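PDB 3QIT: polyketide synthase from Lyngbya majuscula 19L, which forms the terminal alkene of curacin A as a decarboxylating thioesterase, probably by hydrolysing the thioester, with sulfate elimination and decarboxylation. Local coordinates for residues V126-P131 against T234-G239. Numbering follows the deposited sequence.
Sequences VELPLP and TTLVYG
In this alpha/beta-hydrolase fold the end of strand 120-126 runs parallel to strand 234-239, and E127, the first residue beyond it, is placed as the acid of a probable S103-H269-E127 catalytic triad. V126 forms the parallel bridge with V237; the two branched side chains lie side by side on one face of the sheet, V126 CG2 4.1 Å from V237 CB, filling a buried layer where valine suits the extended backbone. Next to this bridge, E127 N donates to V237 O at 2.8 Å, nearly along the C=O axis. At E127 the chain then leaves the sheet with positive phi and psi (56° and 59°). As the two chains diverge, a water joins them, accepting from L128 N and donating to V237 O, so the carbonyl oxygen of buried V237 takes two hydrogen bonds, one from E127 N and one from the water. Beyond it L128 and L236 cross obliquely, methyl to methyl, their CD2 atoms 4.1 Å apart. The glutamate chain, bent at CB-CG, turns its carboxylate toward strand 234-239 and splits the work between its oxygens. OE1 is hydrogen-bonded to H269 ND1 and S242 OG, which would be consistent with a charged carboxylate. OE2 passes the edge of the Y238 ring, near its plane, 3.8 Å from Y238 CB. G239 has no side chain to crowd the carboxylate beside its amide: G239 N reaches E127 OE2 at 2.9 Å, nearly straight at hydrogen (173°), from above the carboxylate plane.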
loop_
_atom_site.group_PDB
_atom_site.type_symbol
_atom_site.label_atom_id
_atom_site.label_comp_id
_atom_site.label_asym_id
_atom_site.label_seq_id
_atom_site.Cartn_x
_atom_site.Cartn_y
_atom_site.Cartn_z
ATOM N N VAL B 126 -4.278 11.915 21.591
ATOM C CA VAL B 126 -4.857 13.258 21.570
ATOM C C VAL B 126 -5.779 13.362 20.379
ATOM O O VAL B 126 -5.335 13.204 19.234
ATOM C CB VAL B 126 -3.770 14.350 21.487
ATOM C CG1 VAL B 126 -4.390 15.752 21.588
ATOM C CG2 VAL B 126 -2.772 14.163 22.629
ATOM N N GLU B 127 -7.067 13.558 20.664
ATOM C CA GLU B 127 -8.100 13.689 19.621
ATOM C C GLU B 127 -8.135 12.488 18.683
ATOM O O GLU B 127 -7.982 12.602 17.451
ATOM C CB GLU B 127 -7.932 15.013 18.879
ATOM C CG GLU B 127 -8.368 16.208 19.754
ATOM C CD GLU B 127 -9.865 16.412 19.721
ATOM O OE1 GLU B 127 -10.391 16.607 18.592
ATOM O OE2 GLU B 127 -10.523 16.364 20.798
ATOM N N LEU B 128 -8.359 11.326 19.282
ATOM C CA LEU B 128 -8.444 10.073 18.553
ATOM C C LEU B 128 -9.727 10.043 17.743
ATOM O O LEU B 128 -10.797 10.226 18.293
ATOM C CB LEU B 128 -8.430 8.898 19.546
ATOM C CG LEU B 128 -8.517 7.519 18.890
ATOM C CD1 LEU B 128 -7.162 7.121 18.261
ATOM C CD2 LEU B 128 -9.002 6.487 19.921
ATOM N N PRO B 129 -9.613 9.841 16.414
ATOM C CA PRO B 129 -10.855 9.724 15.625
ATOM C C PRO B 129 -11.421 8.305 15.655
ATOM O O PRO B 129 -10.757 7.370 16.103
ATOM C CB PRO B 129 -10.413 10.117 14.206
ATOM C CG PRO B 129 -8.902 9.991 14.182
ATOM C CD PRO B 129 -8.390 9.803 15.593
ATOM N N LEU B 130 -12.662 8.150 15.209
ATOM C CA LEU B 130 -13.203 6.826 14.969
ATOM C C LEU B 130 -13.655 6.832 13.515
ATOM O O LEU B 130 -14.183 7.851 13.047
ATOM C CB LEU B 130 -14.399 6.544 15.877
ATOM C CG LEU B 130 -14.192 6.083 17.320
ATOM C CD1 LEU B 130 -15.550 5.689 17.932
ATOM C CD2 LEU B 130 -13.207 4.921 17.398
ATOM N N PRO B 131 -13.429 5.717 12.801
ATOM C CA PRO B 131 -13.984 5.557 11.452
ATOM C C PRO B 131 -15.505 5.620 11.470
ATOM O O PRO B 131 -16.146 5.095 12.395
ATOM C CB PRO B 131 -13.528 4.150 11.051
ATOM C CG PRO B 131 -12.356 3.855 11.908
ATOM C CD PRO B 131 -12.634 4.543 13.207
ATOM N N THR B 234 -3.224 3.823 29.127
ATOM C CA THR B 234 -3.651 4.722 28.048
ATOM C C THR B 234 -4.369 5.931 28.618
ATOM O O THR B 234 -5.076 5.797 29.600
ATOM C CB THR B 234 -4.573 3.970 27.048
ATOM O OG1 THR B 234 -3.841 2.882 26.470
ATOM C CG2 THR B 234 -5.059 4.911 25.919
ATOM N N THR B 235 -4.134 7.104 28.019
ATOM C CA THR B 235 -4.871 8.318 28.332
ATOM C C THR B 235 -5.478 8.868 27.056
ATOM O O THR B 235 -4.734 9.153 26.084
ATOM C CB THR B 235 -3.932 9.379 28.925
ATOM O OG1 THR B 235 -3.337 8.842 30.114
ATOM C CG2 THR B 235 -4.693 10.666 29.274
ATOM N N LEU B 236 -6.813 8.981 27.061
ATOM C CA LEU B 236 -7.557 9.641 25.990
ATOM C C LEU B 236 -7.673 11.131 26.289
ATOM O O LEU B 236 -8.231 11.525 27.323
ATOM C CB LEU B 236 -8.949 9.007 25.806
ATOM C CG LEU B 236 -8.968 7.544 25.374
ATOM C CD1 LEU B 236 -10.332 6.874 25.669
ATOM C CD2 LEU B 236 -8.606 7.415 23.859
ATOM N N VAL B 237 -7.151 11.961 25.390
ATOM C CA VAL B 237 -7.162 13.404 25.595
ATOM C C VAL B 237 -8.064 14.074 24.571
ATOM O O VAL B 237 -7.903 13.867 23.369
ATOM C CB VAL B 237 -5.744 13.992 25.515
ATOM C CG1 VAL B 237 -5.736 15.484 25.883
ATOM C CG2 VAL B 237 -4.776 13.174 26.368
ATOM N N TYR B 238 -9.008 14.882 25.043
ATOM C CA TYR B 238 -9.926 15.581 24.129
ATOM C C TYR B 238 -9.965 17.063 24.376
ATOM O O TYR B 238 -9.730 17.528 25.496
ATOM C CB TYR B 238 -11.348 15.065 24.287
ATOM C CG TYR B 238 -11.505 13.579 24.195
ATOM C CD1 TYR B 238 -11.560 12.934 22.946
ATOM C CD2 TYR B 238 -11.649 12.810 25.344
ATOM C CE1 TYR B 238 -11.738 11.539 22.858
ATOM C CE2 TYR B 238 -11.807 11.422 25.269
ATOM C CZ TYR B 238 -11.861 10.796 24.024
ATOM O OH TYR B 238 -12.032 9.431 23.969
ATOM N N GLY B 239 -10.264 17.812 23.319
ATOM C CA GLY B 239 -10.507 19.243 23.441
ATOM C C GLY B 239 -11.959 19.482 23.854
ATOM O O GLY B 239 -12.889 18.918 23.275
HETATM O O HOH W 1 -8.550 11.020 22.197
#